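DUF3247 family protein (Xanthomonas campestris pv. campestris, PDB 2E12) is of unknown function but folds as a novel variant of the Sm-like motif, which would be consistent with a role in binding RNA. Local coordinates at residues Lys3-Val8 with Gln52-Glu57; His20-Leu25 with Ile81-Ile86; Ser39-Thr44 with Leu67-Leu72. One frame throughout, in Å; residues are numbered along the deposited sequence.

Contact 1 of 3, residues Lys3-Val8 with Gln52-Glu57; sequences KYAPHV and QTYRDE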
loop_
_atom_site.group_PDB
_atom_site.type_symbol
_atom_site.label_atom_id
_atom_site.label_comp_id
_atom_site.label_asym_id
_atom_site.label_seq_id
_atom_site.Cartn_x
_atom_site.Cartn_y
_atom_site.Cartn_z
ATOM N N LYS A 3 9.710 11.582 -19.265
ATOM C CA LYS A 3 10.215 12.313 -18.113
ATOM C C LYS A 3 11.180 11.315 -17.481
ATOM O O LYS A 3 10.859 10.130 -17.380
ATOM C CB LYS A 3 9.078 12.655 -17.148
ATOM C CG LYS A 3 7.942 13.435 -17.792
ATOM C CD LYS A 3 6.902 13.823 -16.760
ATOM C CE LYS A 3 5.780 14.640 -17.381
ATOM N NZ LYS A 3 4.783 15.067 -16.357
ATOM N N TYR A 4 12.365 11.777 -17.096
ATOM C CA TYR A 4 13.375 10.895 -16.504
ATOM C C TYR A 4 13.528 11.076 -14.995
ATOM O O TYR A 4 13.443 12.188 -14.475
ATOM C CB TYR A 4 14.734 11.106 -17.189
ATOM C CG TYR A 4 14.760 10.651 -18.640
ATOM C CD1 TYR A 4 14.104 11.380 -19.639
ATOM C CD2 TYR A 4 15.388 9.453 -19.007
ATOM C CE1 TYR A 4 14.062 10.918 -20.969
ATOM C CE2 TYR A 4 15.357 8.989 -20.336
ATOM C CZ TYR A 4 14.690 9.722 -21.308
ATOM O OH TYR A 4 14.622 9.243 -22.608
ATOM N N ALA A 5 13.725 9.963 -14.297
ATOM C CA ALA A 5 13.896 9.981 -12.849
ATOM C C ALA A 5 15.126 9.160 -12.503
ATOM O O ALA A 5 15.491 8.244 -13.235
ATOM C CB ALA A 5 12.655 9.400 -12.155
ATOM N N PRO A 6 15.793 9.497 -11.394
ATOM C CA PRO A 6 16.990 8.788 -10.939
ATOM C C PRO A 6 16.783 7.274 -10.735
ATOM O O PRO A 6 17.701 6.495 -10.977
ATOM C CB PRO A 6 17.370 9.530 -9.648
ATOM C CG PRO A 6 16.125 10.341 -9.292
ATOM C CD PRO A 6 15.598 10.735 -10.625
ATOM N N HIS A 7 15.590 6.872 -10.289
ATOM C CA HIS A 7 15.262 5.451 -10.079
ATOM C C HIS A 7 13.778 5.225 -10.381
ATOM O O HIS A 7 12.979 6.147 -10.232
ATOM C CB HIS A 7 15.517 5.019 -8.621
ATOM C CG HIS A 7 16.884 5.347 -8.106
ATOM N ND1 HIS A 7 17.236 6.612 -7.683
ATOM C CD2 HIS A 7 17.979 4.571 -7.926
ATOM C CE1 HIS A 7 18.488 6.600 -7.262
ATOM N NE2 HIS A 7 18.961 5.375 -7.399
ATOM N N VAL A 8 13.410 4.013 -10.808
ATOM C CA VAL A 8 12.000 3.674 -11.100
ATOM C C VAL A 8 11.684 2.242 -10.614
ATOM O O VAL A 8 12.567 1.386 -10.605
ATOM C CB VAL A 8 11.660 3.804 -12.623
ATOM C CG1 VAL A 8 11.696 5.266 -13.050
ATOM C CG2 VAL A 8 12.642 2.987 -13.456
ATOM N N GLN A 52 3.640 8.209 -10.785
ATOM C CA GLN A 52 3.638 8.186 -12.247
ATOM C C GLN A 52 4.701 7.274 -12.845
ATOM O O GLN A 52 5.473 6.632 -12.131
ATOM C CB GLN A 52 3.872 9.593 -12.797
ATOM C CG GLN A 52 2.958 10.667 -12.250
ATOM C CD GLN A 52 3.462 12.064 -12.558
ATOM O OE1 GLN A 52 3.793 12.380 -13.700
ATOM N NE2 GLN A 52 3.519 12.909 -11.539
ATOM N N THR A 53 4.733 7.246 -14.176
ATOM C CA THR A 53 5.701 6.451 -14.938
ATOM C C THR A 53 6.855 7.331 -15.440
ATOM O O THR A 53 6.638 8.412 -16.000
ATOM C CB THR A 53 5.037 5.796 -16.163
ATOM O OG1 THR A 53 3.939 4.978 -15.739
ATOM C CG2 THR A 53 6.049 4.944 -16.914
ATOM N N TYR A 54 8.080 6.851 -15.264
ATOM C CA TYR A 54 9.273 7.594 -15.700
ATOM C C TYR A 54 10.261 6.629 -16.346
ATOM O O TYR A 54 10.008 5.430 -16.396
ATOM C CB TYR A 54 9.964 8.248 -14.497
ATOM C CG TYR A 54 9.148 9.289 -13.753
ATOM C CD1 TYR A 54 9.061 10.599 -14.220
ATOM C CD2 TYR A 54 8.492 8.968 -12.564
ATOM C CE1 TYR A 54 8.346 11.565 -13.517
ATOM C CE2 TYR A 54 7.775 9.923 -11.858
ATOM C CZ TYR A 54 7.706 11.220 -12.338
ATOM O OH TYR A 54 7.003 12.170 -11.635
ATOM N N ARG A 55 11.371 7.173 -16.843
ATOM C CA ARG A 55 12.465 6.398 -17.446
ATOM C C ARG A 55 13.751 6.724 -16.695
ATOM O O ARG A 55 13.982 7.884 -16.317
ATOM C CB ARG A 55 12.747 6.781 -18.907
ATOM C CG ARG A 55 11.806 6.264 -19.953
ATOM C CD ARG A 55 12.476 6.447 -21.315
ATOM N NE ARG A 55 11.561 6.278 -22.435
ATOM C CZ ARG A 55 11.883 6.503 -23.702
ATOM N NH1 ARG A 55 13.109 6.899 -24.018
ATOM N NH2 ARG A 55 10.966 6.375 -24.653
ATOM N N ASP A 56 14.597 5.719 -16.496
ATOM C CA ASP A 56 15.884 5.973 -15.865
ATOM C C ASP A 56 16.907 6.145 -16.995
ATOM O O ASP A 56 16.552 6.100 -18.179
ATOM C CB ASP A 56 16.303 4.835 -14.922
ATOM C CG ASP A 56 16.256 3.459 -15.577
ATOM O OD1 ASP A 56 16.461 3.337 -16.802
ATOM O OD2 ASP A 56 16.041 2.477 -14.839
ATOM N N GLU A 57 18.168 6.346 -16.634
ATOM C CA GLU A 57 19.210 6.547 -17.621
ATOM C C GLU A 57 19.395 5.403 -18.612
ATOM O O GLU A 57 19.759 5.645 -19.762
ATOM C CB GLU A 57 20.539 6.828 -16.932
ATOM C CG GLU A 57 21.601 7.272 -17.909
ATOM C CD GLU A 57 22.930 7.490 -17.261
ATOM O OE1 GLU A 57 22.961 8.091 -16.163
ATOM O OE2 GLU A 57 23.952 7.076 -17.862
HETATM O O HOH W 1 7.752 9.580 -18.589
HETATM O O HOH W 2 15.739 2.568 -11.944
#

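Contact 2 of 3, residues His20-Leu25 with Ile81-Ile86; sequences HWVKLL and IWMDRI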
loop_
_atom_site.group_PDB
_atom_site.type_symbol
_atom_site.label_atom_id
_atom_site.label_comp_id
_atom_site.label_asym_id
_atom_site.label_seq_id
_atom_site.Cartn_x
_atom_site.Cartn_y
_atom_site.Cartn_z
ATOM N N HIS A 20 0.809 3.970 -0.421
ATOM C CA HIS A 20 0.426 4.226 0.967
ATOM C C HIS A 20 0.932 5.604 1.422
ATOM O O HIS A 20 0.265 6.283 2.188
ATOM C CB HIS A 20 0.988 3.139 1.892
ATOM C CG HIS A 20 0.619 3.318 3.332
ATOM N ND1 HIS A 20 -0.685 3.291 3.775
ATOM C CD2 HIS A 20 1.385 3.535 4.427
ATOM C CE1 HIS A 20 -0.707 3.486 5.083
ATOM N NE2 HIS A 20 0.536 3.637 5.502
ATOM N N TRP A 21 2.105 6.007 0.933
ATOM C CA TRP A 21 2.693 7.300 1.292
ATOM C C TRP A 21 1.812 8.459 0.849
ATOM O O TRP A 21 1.694 9.465 1.552
ATOM C CB TRP A 21 4.081 7.463 0.656
ATOM C CG TRP A 21 5.166 6.595 1.254
ATOM C CD1 TRP A 21 6.326 6.208 0.646
ATOM C CD2 TRP A 21 5.199 6.032 2.574
ATOM N NE1 TRP A 21 7.077 5.440 1.499
ATOM C CE2 TRP A 21 6.411 5.316 2.690
ATOM C CE3 TRP A 21 4.324 6.063 3.669
ATOM C CZ2 TRP A 21 6.770 4.635 3.858
ATOM C CZ3 TRP A 21 4.681 5.385 4.830
ATOM C CH2 TRP A 21 5.896 4.681 4.913
ATOM N N VAL A 22 1.210 8.324 -0.328
ATOM C CA VAL A 22 0.331 9.368 -0.844
ATOM C C VAL A 22 -0.845 9.549 0.120
ATOM O O VAL A 22 -1.212 10.663 0.459
ATOM C CB VAL A 22 -0.188 9.004 -2.261
ATOM C CG1 VAL A 22 -1.128 10.087 -2.786
ATOM C CG2 VAL A 22 0.999 8.828 -3.208
ATOM N N LYS A 23 -1.409 8.430 0.563
ATOM C CA LYS A 23 -2.525 8.424 1.501
ATOM C C LYS A 23 -2.182 9.177 2.785
ATOM O O LYS A 23 -3.057 9.739 3.442
ATOM C CB LYS A 23 -2.901 6.978 1.846
ATOM C CG LYS A 23 -3.625 6.224 0.742
ATOM C CD LYS A 23 -5.082 6.643 0.655
ATOM C CE LYS A 23 -5.734 6.567 2.029
ATOM N NZ LYS A 23 -5.373 5.299 2.727
ATOM N N LEU A 24 -0.903 9.174 3.145
ATOM C CA LEU A 24 -0.453 9.850 4.350
ATOM C C LEU A 24 0.119 11.242 4.064
ATOM O O LEU A 24 0.516 11.951 4.982
ATOM C CB LEU A 24 0.595 8.995 5.057
ATOM C CG LEU A 24 0.149 7.572 5.407
ATOM C CD1 LEU A 24 1.312 6.828 6.054
ATOM C CD2 LEU A 24 -1.054 7.608 6.339
ATOM N N LEU A 25 0.160 11.635 2.796
ATOM C CA LEU A 25 0.698 12.943 2.429
ATOM C C LEU A 25 -0.326 13.786 1.683
ATOM O O LEU A 25 -0.049 14.295 0.592
ATOM C CB LEU A 25 1.945 12.781 1.549
ATOM C CG LEU A 25 3.219 12.249 2.209
ATOM C CD1 LEU A 25 4.244 11.870 1.151
ATOM C CD2 LEU A 25 3.778 13.306 3.142
ATOM N N ILE A 81 11.565 16.273 -3.325
ATOM C CA ILE A 81 12.209 14.997 -3.044
ATOM C C ILE A 81 11.534 13.874 -3.822
ATOM O O ILE A 81 10.335 13.939 -4.085
ATOM C CB ILE A 81 12.110 14.655 -1.544
ATOM C CG1 ILE A 81 12.819 15.725 -0.713
ATOM C CG2 ILE A 81 12.701 13.279 -1.280
ATOM C CD1 ILE A 81 12.782 15.465 0.786
ATOM N N TRP A 82 12.298 12.859 -4.205
ATOM C CA TRP A 82 11.704 11.723 -4.895
ATOM C C TRP A 82 11.194 10.828 -3.770
ATOM O O TRP A 82 11.903 10.580 -2.792
ATOM C CB TRP A 82 12.731 10.994 -5.768
ATOM C CG TRP A 82 13.142 11.793 -6.969
ATOM C CD1 TRP A 82 14.191 12.658 -7.057
ATOM C CD2 TRP A 82 12.464 11.857 -8.229
ATOM N NE1 TRP A 82 14.211 13.260 -8.292
ATOM C CE2 TRP A 82 13.161 12.786 -9.033
ATOM C CE3 TRP A 82 11.333 11.220 -8.757
ATOM C CZ2 TRP A 82 12.764 13.098 -10.340
ATOM C CZ3 TRP A 82 10.935 11.530 -10.059
ATOM C CH2 TRP A 82 11.653 12.462 -10.834
ATOM N N MET A 83 9.956 10.364 -3.905
ATOM C CA MET A 83 9.315 9.559 -2.869
ATOM C C MET A 83 9.875 8.177 -2.526
ATOM O O MET A 83 9.580 7.656 -1.452
ATOM C CB MET A 83 7.816 9.468 -3.166
ATOM C CG MET A 83 7.072 10.761 -2.833
ATOM S SD MET A 83 5.457 10.924 -3.632
ATOM C CE MET A 83 4.422 9.994 -2.505
ATOM N N ASP A 84 10.676 7.579 -3.404
ATOM C CA ASP A 84 11.250 6.267 -3.091
ATOM C C ASP A 84 12.262 6.354 -1.942
ATOM O O ASP A 84 12.752 5.338 -1.449
ATOM C CB ASP A 84 11.941 5.663 -4.319
ATOM C CG ASP A 84 12.993 6.583 -4.922
ATOM O OD1 ASP A 84 13.825 6.090 -5.714
ATOM O OD2 ASP A 84 12.987 7.791 -4.615
ATOM N N ARG A 85 12.568 7.572 -1.517
ATOM C CA ARG A 85 13.525 7.796 -0.434
ATOM C C ARG A 85 12.868 7.797 0.953
ATOM O O ARG A 85 13.557 7.848 1.975
ATOM C CB ARG A 85 14.243 9.132 -0.648
ATOM C CG ARG A 85 14.814 9.332 -2.051
ATOM C CD ARG A 85 16.062 8.482 -2.322
ATOM N NE ARG A 85 15.795 7.045 -2.324
ATOM C CZ ARG A 85 16.716 6.114 -2.556
ATOM N NH1 ARG A 85 17.970 6.465 -2.807
ATOM N NH2 ARG A 85 16.386 4.830 -2.535
ATOM N N ILE A 86 11.540 7.733 0.990
ATOM C CA ILE A 86 10.803 7.761 2.258
ATOM C C ILE A 86 10.703 6.440 2.998
ATOM O O ILE A 86 10.445 5.406 2.398
ATOM C CB ILE A 86 9.371 8.297 2.053
ATOM C CG1 ILE A 86 9.452 9.775 1.658
ATOM C CG2 ILE A 86 8.532 8.064 3.322
ATOM C CD1 ILE A 86 8.134 10.414 1.273
#

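Contact 3 of 3, residues Ser39-Thr44 with Leu67-Leu72; sequences SMIAGT and LRIDHL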
loop_
_atom_site.group_PDB
_atom_site.type_symbol
_atom_site.label_atom_id
_atom_site.label_comp_id
_atom_site.label_asym_id
_atom_site.label_seq_id
_atom_site.Cartn_x
_atom_site.Cartn_y
_atom_site.Cartn_z
ATOM N N SER A 39 18.223 11.195 7.263
ATOM C CA SER A 39 17.705 12.541 7.455
ATOM C C SER A 39 16.184 12.561 7.590
ATOM O O SER A 39 15.501 11.543 7.432
ATOM C CB SER A 39 18.145 13.449 6.300
ATOM O OG SER A 39 17.559 13.033 5.078
ATOM N N MET A 40 15.659 13.739 7.890
ATOM C CA MET A 40 14.232 13.906 8.065
ATOM C C MET A 40 13.873 15.348 7.795
ATOM O O MET A 40 14.568 16.264 8.229
ATOM C CB MET A 40 13.829 13.501 9.486
ATOM C CG MET A 40 14.745 14.015 10.587
ATOM S SD MET A 40 14.615 15.789 10.907
ATOM C CE MET A 40 13.385 15.813 12.229
ATOM N N ILE A 41 12.797 15.537 7.043
ATOM C CA ILE A 41 12.320 16.871 6.705
ATOM C C ILE A 41 10.914 17.034 7.249
ATOM O O ILE A 41 10.125 16.093 7.249
ATOM C CB ILE A 41 12.307 17.093 5.172
ATOM C CG1 ILE A 41 11.817 18.510 4.859
ATOM C CG2 ILE A 41 11.405 16.060 4.498
ATOM C CD1 ILE A 41 11.984 18.924 3.409
ATOM N N ALA A 42 10.603 18.229 7.726
ATOM C CA ALA A 42 9.284 18.501 8.270
ATOM C C ALA A 42 8.747 19.745 7.595
ATOM O O ALA A 42 9.513 20.633 7.230
ATOM C CB ALA A 42 9.369 18.716 9.755
ATOM N N GLY A 43 7.433 19.797 7.418
ATOM C CA GLY A 43 6.839 20.950 6.785
ATOM C C GLY A 43 5.450 20.692 6.273
ATOM O O GLY A 43 4.756 19.777 6.744
ATOM N N THR A 44 5.037 21.493 5.299
ATOM C CA THR A 44 3.711 21.327 4.727
ATOM C C THR A 44 3.758 20.752 3.315
ATOM O O THR A 44 4.537 21.197 2.471
ATOM C CB THR A 44 2.948 22.669 4.687
ATOM O OG1 THR A 44 3.094 23.348 5.938
ATOM C CG2 THR A 44 1.463 22.419 4.454
ATOM N N LEU A 67 7.642 14.832 -4.498
ATOM C CA LEU A 67 6.987 15.529 -3.391
ATOM C C LEU A 67 7.642 16.883 -3.143
ATOM O O LEU A 67 8.869 17.001 -3.138
ATOM C CB LEU A 67 7.101 14.687 -2.120
ATOM C CG LEU A 67 6.631 15.239 -0.773
ATOM C CD1 LEU A 67 5.127 15.384 -0.768
ATOM C CD2 LEU A 67 7.061 14.290 0.337
ATOM N N ARG A 68 6.804 17.898 -2.962
ATOM C CA ARG A 68 7.257 19.252 -2.681
ATOM C C ARG A 68 6.787 19.608 -1.273
ATOM O O ARG A 68 5.607 19.447 -0.942
ATOM C CB ARG A 68 6.659 20.247 -3.681
ATOM C CG ARG A 68 7.087 21.694 -3.448
ATOM C CD ARG A 68 6.285 22.653 -4.336
ATOM N NE ARG A 68 5.857 23.839 -3.609
ATOM C CZ ARG A 68 5.005 24.746 -4.074
ATOM N NH1 ARG A 68 4.472 24.622 -5.288
ATOM N NH2 ARG A 68 4.658 25.767 -3.307
ATOM N N ILE A 69 7.713 20.074 -0.444
ATOM C CA ILE A 69 7.404 20.458 0.925
ATOM C C ILE A 69 7.793 21.924 1.055
ATOM O O ILE A 69 8.870 22.313 0.616
ATOM C CB ILE A 69 8.253 19.651 1.946
ATOM C CG1 ILE A 69 8.097 18.160 1.686
ATOM C CG2 ILE A 69 7.833 19.981 3.381
ATOM C CD1 ILE A 69 6.656 17.702 1.746
ATOM N N ASP A 70 6.916 22.729 1.638
ATOM C CA ASP A 70 7.219 24.131 1.854
ATOM C C ASP A 70 7.143 24.363 3.349
ATOM O O ASP A 70 6.690 23.511 4.105
ATOM C CB ASP A 70 6.195 25.067 1.214
ATOM C CG ASP A 70 5.835 24.696 -0.201
ATOM O OD1 ASP A 70 6.667 24.105 -0.926
ATOM O OD2 ASP A 70 4.694 25.022 -0.593
ATOM N N HIS A 71 7.597 25.529 3.777
ATOM C CA HIS A 71 7.507 25.900 5.177
ATOM C C HIS A 71 7.726 27.381 5.357
ATOM O O HIS A 71 7.515 28.168 4.422
ATOM C CB HIS A 71 8.469 25.119 6.099
ATOM C CG HIS A 71 9.626 24.467 5.406
ATOM N ND1 HIS A 71 10.189 24.959 4.247
ATOM C CD2 HIS A 71 10.353 23.374 5.741
ATOM C CE1 HIS A 71 11.207 24.196 3.895
ATOM N NE2 HIS A 71 11.328 23.225 4.783
ATOM N N LEU A 72 8.140 27.764 6.558
ATOM C CA LEU A 72 8.381 29.158 6.854
ATOM C C LEU A 72 9.677 29.366 7.624
ATOM O O LEU A 72 10.655 29.892 7.081
ATOM C CB LEU A 72 7.211 29.721 7.662
ATOM C CG LEU A 72 7.186 31.239 7.898
ATOM C CD1 LEU A 72 8.153 31.636 9.008
ATOM C CD2 LEU A 72 7.520 31.949 6.590
#

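Contact 1 of 3, residues Lys3-Val8 with Gln52-Glu57
Arg55 gives both its backbone polar groups to the N-terminal segment. Its N donates to Lys3 O at 3.0 Å, with 151° at the hydrogen and the donor in the plane of the Lys3 carbonyl. Its O accepts from Ala5 N at 2.9 Å, this time with the donor lifted 30° above the carbonyl plane. Two waters satisfy groups beyond this pair. One accepts from Lys3 N (2.9 Å) and donates to Thr53 O; the other accepts from Val8 N (3.0 Å) and donates to Asp56 OD2, leaving Asp56 OD1 to take the backbone N of Arg60. Strand 44-55 is an outermost strand of its antiparallel sheet in this Sm-like fold, and the chain ahead of helix 12-23 crosses its edge obliquely in the same general direction, meeting it in a single bridge of Tyr4 with Arg55. Tyr4 and Arg55 then leave side by side: Arg55 CB sits over one face of the tyrosine ring, 4.1 Å from its centroid, a CH-pi contact. Glu59 OE1 receives both tips, a hydrogen bond from Tyr4 OH and a salt bridge from Arg55 NH1. Next to the bridge Ala5 CB and Val8 CG1 each pack on Tyr54 CB at 3.7 Å, while Lys3 CB meets the edge of the Tyr54 ring. Tyr54 OH is hydrogen-bonded to Gln66 NE2.

Contact 2 of 3, residues His20-Leu25 with Ile81-Ile86
The last turn of helix 12-23 faces the 3-10 turn 83-85 that joins strands 79-82 and 86-91, with the two backbones nearest where Trp21 CA and Met83 CA stand 8.1 Å apart. Side chains fill that gap. Trp21 and Ile86 lie alongside one another, pointing opposite ways, so that Ile86 CG2 lies over one face of the indole, 3.7 Å from the centroid of the five-membered ring and 20° off its normal, a close CH-pi contact. Met83 bends at its last torsion (chi3 84°) and brings CE in among three helix-side residues: it crosses Val22 at about a right angle, CE to CG2 3.7 Å, touches Trp21 CB, and meets Leu25 CD1 tip to tip at 4.1 Å. Leu25 CD1 also reaches Ile86 CD1 at 4.2 Å. A short 3-10 turn between the last two strands is a feature shared with SH3-like small barrels. On a different face of the helix, His20 is hydrogen-bonded through both ring nitrogens to Gln12 and Glu19 of the second subunit. With methyls, one thioether arm and an indole face doing the touching, the helix is held to the barrel chiefly by apolar packing, whose strength would come from excluding water.

Contact 3 of 3, residues Ser39-Thr44 with Leu67-Leu72
Thr44 and Asp70 form an antiparallel hydrogen-bonded pair, each giving its N-H to the other's carbonyl. Thr44 N reaches Asp70 O at 2.9 Å, almost straight (173° at the hydrogen) and nearly along the C=O axis; Asp70 N returns the bond to Thr44 O at 2.9 Å, in that carbonyl's plane. Within strand 61-70 the carboxylate of Asp70 is taken side-on by Arg68. Arg68 NE lies on the syn lone pair of Asp70 OD1 at 2.8 Å, whereas Arg68 NH2 meets Asp70 OD2, also at 2.8 Å, from above the carboxylate plane. With one nitrogen on each oxygen, the two bonds fix the carboxylate's rotation and would help to keep Asp70 ionised.

Next to this pair the chain turns a corner at Gly43, whose phi of 162° belongs to a backbone region open to glycine. Having no side chain, it lets Ile69 CG2 come within 3.7 Å of Gly43 CA, with Asp70 O also close by. His71 turns the edge of its ring to the chain just before the corner, its CD2 lying 3.2 Å from Ala42 O and that oxygen near the ring plane. Further back, Ile41 extends with CG1 anti to its backbone N and reaches Ile69 tip to tip, CD1 to CB 4.1 Å.

The touching parts run 83° apart, as suits a bent second strand of the Sm-like kind shared by two sheets. Before the bend, the backbones of Ile41 and Gly43 are hydrogen-bonded to those of Ile33 and Val31 of strand 30-35; after it the pairing runs on from Thr44-Asp70 to Ala46 with Arg68. On its other side strand 61-70 is joined to strand 79-82 through Ile69 with Gln79 and Leu67 with Ile81, and Ile41 also packs on Gln79 and Ile81.

Contact 2 lies in the middle of the fold, about 4 Å from the chain's centre, with contacts 1 and 3 on opposite sides of that centre; its own centre is about 16 Å from that of contact 1 and 12 Å from that of contact 3. Along the chain contact 1 alternates with the other two, while both segments of contact 3 fall between those of contact 2. All three reach the sheet of strands 44-55, 61-70 and 79-82. Trp82 packs on Ala5 and Pro6, linking contacts 1 and 2, while Leu67 touches Leu25 and Met83, linking 2 and 3. One sheet thus carries the N-terminal segment, the helix and the bend into the second sheet.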